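Local atomic coordinates of Cas13d (uncultured Ruminococcus sp, PDB entry 6IV9), a protein that binds CRISPR RNA and probably uses it to guide cleavage of target RNA by its two HEPN domains, which also serve crRNA maturation. Residues 59-72 / 75-89. The protein carries 2 engineered substitutions. Numbering follows the deposited sequence.
Sequences GMKSILVSENKMYI and FGKGNSAVLEYEVDN. With nucleotides of chain B.
Lys-61 NZ is gripped by Asn-79 OD1 at 2.9 Å, by N1 of nucleotide A29 in chain B at 3.0 Å, by a water also bound to the carbonyls of Gly-78 and Ser-80, and weakly by Asn-79 O. With CG anti to the backbone N (chi1 -175°) and a bend only at chi4, the lysine chain runs over Phe-75 and past Ala-81, whose small methyl leaves it room. Asn-79 OD1 also accepts from A29 N6 at 2.9 Å, so lysine and asparagine together read the edge of the adenine. Phe-75 is held between two groups: Lys-61 CB makes a CH-pi contact over one face, 3.9 Å from the centroid, while the base of C30 lies over the opposite face. With an alanine in place of Phe-75, C30 would probably lose the flat surface it lies against, and Lys-61 CB and CG their ring. Met-70 pairs with Val-87 and Ile-72 with Tyr-85, Ile-72 and Val-87 backed by strand 105-110, whereas Lys-69 NZ reaches the anti lone pair of Asp-88 OD2 at 2.7 Å. Glu-84 and Tyr-85 opposite Ile-72 form a classic bulge in a beta hairpin whose loop, with Lys-61 and Phe-75, probably helps recognise crRNA bases.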
loop_
_atom_site.group_PDB
_atom_site.type_symbol
_atom_site.label_atom_id
_atom_site.label_comp_id
_atom_site.label_asym_id
_atom_site.label_seq_id
_atom_site.Cartn_x
_atom_site.Cartn_y
_atom_site.Cartn_z
ATOM N N GLY A 59 5.960 29.060 0.479
ATOM C CA GLY A 59 6.490 28.675 -0.840
ATOM C C GLY A 59 7.929 28.173 -0.879
ATOM O O GLY A 59 8.329 27.794 -1.949
ATOM N N MET A 60 8.648 28.107 0.241
ATOM C CA MET A 60 10.042 27.605 0.195
ATOM C C MET A 60 10.025 26.078 0.264
ATOM O O MET A 60 9.647 25.557 1.278
ATOM C CB MET A 60 10.891 28.134 1.347
ATOM C CG MET A 60 12.325 27.693 1.244
ATOM S SD MET A 60 13.389 28.512 2.422
ATOM C CE MET A 60 13.495 30.145 1.707
ATOM N N LYS A 61 10.324 25.439 -0.857
ATOM C CA LYS A 61 10.350 23.964 -0.986
ATOM C C LYS A 61 11.569 23.327 -0.321
ATOM O O LYS A 61 11.396 22.374 0.387
ATOM C CB LYS A 61 10.392 23.600 -2.463
ATOM C CG LYS A 61 10.315 22.125 -2.794
ATOM C CD LYS A 61 10.177 21.924 -4.271
ATOM C CE LYS A 61 10.299 20.486 -4.696
ATOM N NZ LYS A 61 9.112 19.724 -4.289
ATOM N N SER A 62 12.753 23.847 -0.610
ATOM C CA SER A 62 13.949 23.231 -0.014
ATOM C C SER A 62 15.148 24.179 -0.024
ATOM O O SER A 62 15.184 25.069 -0.830
ATOM C CB SER A 62 14.220 21.975 -0.779
ATOM O OG SER A 62 15.574 21.666 -0.813
ATOM N N ILE A 63 16.049 23.988 0.924
ATOM C CA ILE A 63 17.357 24.687 0.884
ATOM C C ILE A 63 18.405 23.591 0.697
ATOM O O ILE A 63 18.653 22.862 1.620
ATOM C CB ILE A 63 17.627 25.503 2.151
ATOM C CG1 ILE A 63 16.496 26.484 2.440
ATOM C CG2 ILE A 63 18.962 26.201 2.021
ATOM C CD1 ILE A 63 16.725 27.315 3.657
ATOM N N LEU A 64 18.954 23.483 -0.497
ATOM C CA LEU A 64 19.992 22.477 -0.793
ATOM C C LEU A 64 21.335 23.055 -0.370
ATOM O O LEU A 64 21.556 24.220 -0.604
ATOM C CB LEU A 64 19.937 22.129 -2.276
ATOM C CG LEU A 64 18.585 21.577 -2.711
ATOM C CD1 LEU A 64 18.494 21.463 -4.206
ATOM C CD2 LEU A 64 18.305 20.243 -2.053
ATOM N N VAL A 65 22.163 22.234 0.256
ATOM C CA VAL A 65 23.453 22.740 0.778
ATOM C C VAL A 65 24.620 22.009 0.133
ATOM O O VAL A 65 24.592 20.804 0.023
ATOM C CB VAL A 65 23.547 22.663 2.313
ATOM C CG1 VAL A 65 24.834 23.269 2.817
ATOM C CG2 VAL A 65 22.360 23.283 3.021
ATOM N N SER A 66 25.574 22.798 -0.320
ATOM C CA SER A 66 26.881 22.310 -0.808
ATOM C C SER A 66 27.954 22.892 0.125
ATOM O O SER A 66 27.622 23.643 1.056
ATOM C CB SER A 66 27.136 22.684 -2.218
ATOM O OG SER A 66 27.668 23.985 -2.261
ATOM N N GLU A 67 29.205 22.547 -0.100
ATOM C CA GLU A 67 30.207 23.093 0.835
ATOM C C GLU A 67 30.213 24.620 0.726
ATOM O O GLU A 67 30.184 25.261 1.742
ATOM C CB GLU A 67 31.568 22.443 0.592
ATOM C CG GLU A 67 32.622 22.855 1.592
ATOM C CD GLU A 67 32.369 22.355 3.001
ATOM O OE1 GLU A 67 31.251 21.890 3.257
ATOM O OE2 GLU A 67 33.278 22.449 3.838
ATOM N N ASN A 68 30.183 25.180 -0.469
ATOM C CA ASN A 68 30.346 26.651 -0.529
ATOM C C ASN A 68 29.035 27.403 -0.780
ATOM O O ASN A 68 29.006 28.584 -0.515
ATOM C CB ASN A 68 31.459 27.013 -1.511
ATOM C CG ASN A 68 32.794 26.421 -1.108
ATOM O OD1 ASN A 68 33.333 25.567 -1.792
ATOM N ND2 ASN A 68 33.325 26.851 0.020
ATOM N N LYS A 69 27.978 26.721 -1.197
ATOM C CA LYS A 69 26.746 27.438 -1.586
ATOM C C LYS A 69 25.485 26.768 -1.059
ATOM O O LYS A 69 25.558 25.631 -0.667
ATOM C CB LYS A 69 26.603 27.348 -3.097
ATOM C CG LYS A 69 27.766 27.891 -3.895
ATOM C CD LYS A 69 28.058 29.313 -3.574
ATOM C CE LYS A 69 29.158 29.878 -4.441
ATOM N NZ LYS A 69 29.355 31.325 -4.200
ATOM N N MET A 70 24.394 27.523 -1.054
ATOM C CA MET A 70 23.044 27.024 -0.716
ATOM C C MET A 70 22.167 27.362 -1.910
ATOM O O MET A 70 22.385 28.407 -2.509
ATOM C CB MET A 70 22.444 27.707 0.512
ATOM C CG MET A 70 23.068 27.304 1.795
ATOM S SD MET A 70 22.231 28.027 3.185
ATOM C CE MET A 70 22.684 29.747 3.039
ATOM N N TYR A 71 21.262 26.465 -2.259
ATOM C CA TYR A 71 20.318 26.715 -3.361
ATOM C C TYR A 71 18.923 26.637 -2.764
ATOM O O TYR A 71 18.590 25.620 -2.220
ATOM C CB TYR A 71 20.524 25.714 -4.492
ATOM C CG TYR A 71 21.934 25.707 -5.006
ATOM C CD1 TYR A 71 22.896 24.912 -4.427
ATOM C CD2 TYR A 71 22.305 26.534 -6.039
ATOM C CE1 TYR A 71 24.196 24.919 -4.884
ATOM C CE2 TYR A 71 23.601 26.558 -6.509
ATOM C CZ TYR A 71 24.549 25.751 -5.925
ATOM O OH TYR A 71 25.824 25.782 -6.385
ATOM N N ILE A 72 18.163 27.699 -2.924
ATOM C CA ILE A 72 16.790 27.795 -2.382
ATOM C C ILE A 72 15.806 27.514 -3.512
ATOM O O ILE A 72 15.924 28.119 -4.548
ATOM C CB ILE A 72 16.593 29.194 -1.786
ATOM C CG1 ILE A 72 17.562 29.415 -0.627
ATOM C CG2 ILE A 72 15.155 29.415 -1.392
ATOM C CD1 ILE A 72 17.355 30.682 0.121
ATOM N N PHE A 75 8.027 26.030 -4.678
ATOM C CA PHE A 75 7.175 24.998 -5.290
ATOM C C PHE A 75 6.671 25.433 -6.657
ATOM O O PHE A 75 6.089 26.477 -6.803
ATOM C CB PHE A 75 5.959 24.717 -4.414
ATOM C CG PHE A 75 6.290 24.126 -3.077
ATOM C CD1 PHE A 75 6.476 22.769 -2.929
ATOM C CD2 PHE A 75 6.387 24.929 -1.962
ATOM C CE1 PHE A 75 6.765 22.230 -1.692
ATOM C CE2 PHE A 75 6.672 24.387 -0.724
ATOM C CZ PHE A 75 6.866 23.038 -0.597
ATOM N N GLY A 76 6.903 24.563 -7.619
ATOM C CA GLY A 76 6.306 24.658 -8.952
ATOM C C GLY A 76 5.048 23.801 -8.971
ATOM O O GLY A 76 4.508 23.522 -7.912
ATOM N N LYS A 77 4.586 23.412 -10.148
ATOM C CA LYS A 77 3.399 22.541 -10.241
ATOM C C LYS A 77 3.760 21.169 -9.677
ATOM O O LYS A 77 4.831 20.687 -9.966
ATOM C CB LYS A 77 2.931 22.410 -11.690
ATOM C CG LYS A 77 1.493 21.947 -11.856
ATOM C CD LYS A 77 1.138 21.423 -13.227
ATOM C CE LYS A 77 -0.218 20.745 -13.266
ATOM N NZ LYS A 77 -0.364 19.705 -12.225
ATOM N N GLY A 78 2.877 20.599 -8.871
ATOM C CA GLY A 78 3.112 19.253 -8.332
ATOM C C GLY A 78 4.413 19.181 -7.564
ATOM O O GLY A 78 4.575 19.934 -6.629
ATOM N N ASN A 79 5.289 18.272 -7.971
ATOM C CA ASN A 79 6.576 18.057 -7.278
ATOM C C ASN A 79 7.719 18.842 -7.928
ATOM O O ASN A 79 8.833 18.672 -7.515
ATOM C CB ASN A 79 6.910 16.579 -7.107
ATOM C CG ASN A 79 7.941 16.403 -6.023
ATOM O OD1 ASN A 79 7.960 17.158 -5.067
ATOM N ND2 ASN A 79 8.824 15.447 -6.189
ATOM N N SER A 80 7.419 19.669 -8.910
ATOM C CA SER A 80 8.466 20.467 -9.583
ATOM C C SER A 80 9.069 21.505 -8.641
ATOM O O SER A 80 8.344 22.090 -7.875
ATOM C CB SER A 80 7.929 21.112 -10.789
ATOM O OG SER A 80 7.422 20.125 -11.641
ATOM N N ALA A 81 10.365 21.729 -8.803
ATOM C CA ALA A 81 11.145 22.702 -8.018
ATOM C C ALA A 81 11.491 23.902 -8.896
ATOM O O ALA A 81 11.828 23.705 -10.033
ATOM C CB ALA A 81 12.401 22.060 -7.512
ATOM N N VAL A 82 11.330 25.104 -8.366
ATOM C CA VAL A 82 11.746 26.324 -9.096
ATOM C C VAL A 82 13.019 26.794 -8.398
ATOM O O VAL A 82 12.938 27.131 -7.237
ATOM C CB VAL A 82 10.662 27.411 -9.032
ATOM C CG1 VAL A 82 11.158 28.731 -9.576
ATOM C CG2 VAL A 82 9.393 26.988 -9.728
ATOM N N LEU A 83 14.154 26.749 -9.081
ATOM C CA LEU A 83 15.381 27.250 -8.425
ATOM C C LEU A 83 15.203 28.757 -8.277
ATOM O O LEU A 83 14.944 29.418 -9.266
ATOM C CB LEU A 83 16.598 26.915 -9.282
ATOM C CG LEU A 83 17.268 25.595 -8.940
ATOM C CD1 LEU A 83 18.210 25.162 -10.045
ATOM C CD2 LEU A 83 17.992 25.712 -7.625
ATOM N N GLU A 84 15.324 29.258 -7.063
ATOM C CA GLU A 84 15.076 30.693 -6.848
ATOM C C GLU A 84 16.382 31.441 -6.618
ATOM O O GLU A 84 16.601 32.446 -7.266
ATOM C CB GLU A 84 14.189 30.871 -5.622
ATOM C CG GLU A 84 12.761 30.405 -5.825
ATOM C CD GLU A 84 11.829 31.428 -6.448
ATOM O OE1 GLU A 84 12.304 32.466 -6.850
ATOM O OE2 GLU A 84 10.648 31.167 -6.515
ATOM N N TYR A 85 17.184 30.982 -5.671
ATOM C CA TYR A 85 18.410 31.743 -5.362
ATOM C C TYR A 85 19.593 30.840 -5.072
ATOM O O TYR A 85 19.424 29.747 -4.609
ATOM C CB TYR A 85 18.205 32.569 -4.095
ATOM C CG TYR A 85 17.133 33.612 -4.204
ATOM C CD1 TYR A 85 15.827 33.304 -3.905
ATOM C CD2 TYR A 85 17.422 34.894 -4.614
ATOM C CE1 TYR A 85 14.825 34.242 -4.005
ATOM C CE2 TYR A 85 16.433 35.849 -4.717
ATOM C CZ TYR A 85 15.129 35.516 -4.423
ATOM O OH TYR A 85 14.135 36.433 -4.520
ATOM N N GLU A 86 20.770 31.371 -5.352
ATOM C CA GLU A 86 22.033 30.728 -4.959
ATOM C C GLU A 86 22.638 31.664 -3.916
ATOM O O GLU A 86 22.685 32.840 -4.180
ATOM C CB GLU A 86 22.954 30.570 -6.156
ATOM C CG GLU A 86 24.306 30.045 -5.771
ATOM C CD GLU A 86 25.233 30.021 -6.959
ATOM O OE1 GLU A 86 24.767 29.717 -8.050
ATOM O OE2 GLU A 86 26.389 30.327 -6.784
ATOM N N VAL A 87 23.026 31.139 -2.766
ATOM C CA VAL A 87 23.583 31.968 -1.666
ATOM C C VAL A 87 24.990 31.478 -1.342
ATOM O O VAL A 87 25.193 30.286 -1.319
ATOM C CB VAL A 87 22.687 31.918 -0.417
ATOM C CG1 VAL A 87 23.255 32.711 0.737
ATOM C CG2 VAL A 87 21.268 32.337 -0.714
ATOM N N ASP A 88 25.915 32.405 -1.133
ATOM C CA ASP A 88 27.300 32.025 -0.783
ATOM C C ASP A 88 27.365 31.848 0.730
ATOM O O ASP A 88 26.967 32.747 1.422
ATOM C CB ASP A 88 28.325 33.059 -1.244
ATOM C CG ASP A 88 29.732 32.631 -0.904
ATOM O OD1 ASP A 88 30.147 32.836 0.229
ATOM O OD2 ASP A 88 30.361 32.049 -1.761
ATOM N N ASN A 89 27.846 30.702 1.190
ATOM C CA ASN A 89 27.911 30.407 2.640
ATOM C C ASN A 89 28.860 31.356 3.372
ATOM O O ASN A 89 28.631 31.567 4.536
ATOM C CB ASN A 89 28.294 28.954 2.913
ATOM C CG ASN A 89 27.227 27.991 2.457
ATOM O OD1 ASN A 89 26.079 28.368 2.352
ATOM N ND2 ASN A 89 27.609 26.765 2.170
ATOM P P C B 30 3.781 17.487 4.399
ATOM O OP1 C B 30 2.822 17.604 5.466
ATOM O OP2 C B 30 3.713 16.397 3.411
ATOM O "O5'" C B 30 3.753 18.774 3.469
ATOM C "C5'" C B 30 3.637 20.085 4.037
ATOM C "C4'" C B 30 3.236 21.063 2.964
ATOM O "O4'" C B 30 4.259 21.161 1.942
ATOM C "C3'" C B 30 1.982 20.794 2.163
ATOM O "O3'" C B 30 0.822 21.054 2.930
ATOM C "C2'" C B 30 2.166 21.797 1.018
ATOM O "O2'" C B 30 1.802 23.123 1.385
ATOM C "C1'" C B 30 3.669 21.677 0.771
ATOM N N1 C B 30 4.010 20.804 -0.357
ATOM C C2 C B 30 3.738 21.316 -1.615
ATOM O O2 C B 30 3.249 22.454 -1.695
ATOM N N3 C B 30 4.011 20.567 -2.706
ATOM C C4 C B 30 4.613 19.384 -2.571
ATOM N N4 C B 30 4.961 18.744 -3.675
ATOM C C5 C B 30 4.947 18.851 -1.289
ATOM C C6 C B 30 4.696 19.628 -0.222
ATOM P P A B 29 7.950 13.032 4.590
ATOM O OP1 A B 29 7.477 12.450 3.383
ATOM O OP2 A B 29 9.395 13.141 4.904
ATOM O "O5'" A B 29 7.275 14.476 4.612
ATOM C "C5'" A B 29 7.402 15.307 5.769
ATOM C "C4'" A B 29 7.511 16.739 5.313
ATOM O "O4'" A B 29 8.701 16.851 4.492
ATOM C "C3'" A B 29 6.397 17.208 4.390
ATOM O "O3'" A B 29 5.194 17.490 5.115
ATOM C "C2'" A B 29 7.072 18.411 3.736
ATOM O "O2'" A B 29 7.096 19.533 4.615
ATOM C "C1'" A B 29 8.496 17.861 3.526
ATOM N N9 A B 29 8.647 17.256 2.238
ATOM C C8 A B 29 8.527 15.935 1.879
ATOM N N7 A B 29 8.553 15.745 0.590
ATOM C C5 A B 29 8.670 17.020 0.062
ATOM C C6 A B 29 8.696 17.498 -1.252
ATOM N N6 A B 29 8.658 16.712 -2.326
ATOM N N1 A B 29 8.801 18.837 -1.434
ATOM C C2 A B 29 8.862 19.621 -0.359
ATOM N N3 A B 29 8.820 19.289 0.925
ATOM C C4 A B 29 8.684 17.960 1.066
ATOM P P U B 23 12.819 19.352 4.388
ATOM O OP1 U B 23 13.611 19.969 3.311
ATOM O OP2 U B 23 11.402 19.614 4.533
ATOM O "O5'" U B 23 13.005 17.776 4.177
ATOM C "C5'" U B 23 12.117 16.796 4.763
ATOM C "C4'" U B 23 12.192 15.519 3.925
ATOM O "O4'" U B 23 11.577 15.819 2.647
ATOM C "C3'" U B 23 13.626 15.082 3.584
ATOM O "O3'" U B 23 13.730 13.675 3.634
ATOM C "C2'" U B 23 13.822 15.560 2.168
ATOM O "O2'" U B 23 14.852 14.880 1.448
ATOM C "C1'" U B 23 12.414 15.402 1.586
ATOM N N1 U B 23 12.220 16.309 0.446
ATOM C C2 U B 23 12.053 15.764 -0.815
ATOM O O2 U B 23 12.031 14.578 -1.015
ATOM N N3 U B 23 11.960 16.678 -1.834
ATOM C C4 U B 23 12.031 18.028 -1.740
ATOM O O4 U B 23 11.956 18.709 -2.761
ATOM C C5 U B 23 12.178 18.526 -0.405
ATOM C C6 U B 23 12.255 17.669 0.614
HETATM O O HOH W 1 6.029 28.305 -4.485
HETATM O O HOH W 2 6.992 21.143 -5.808
#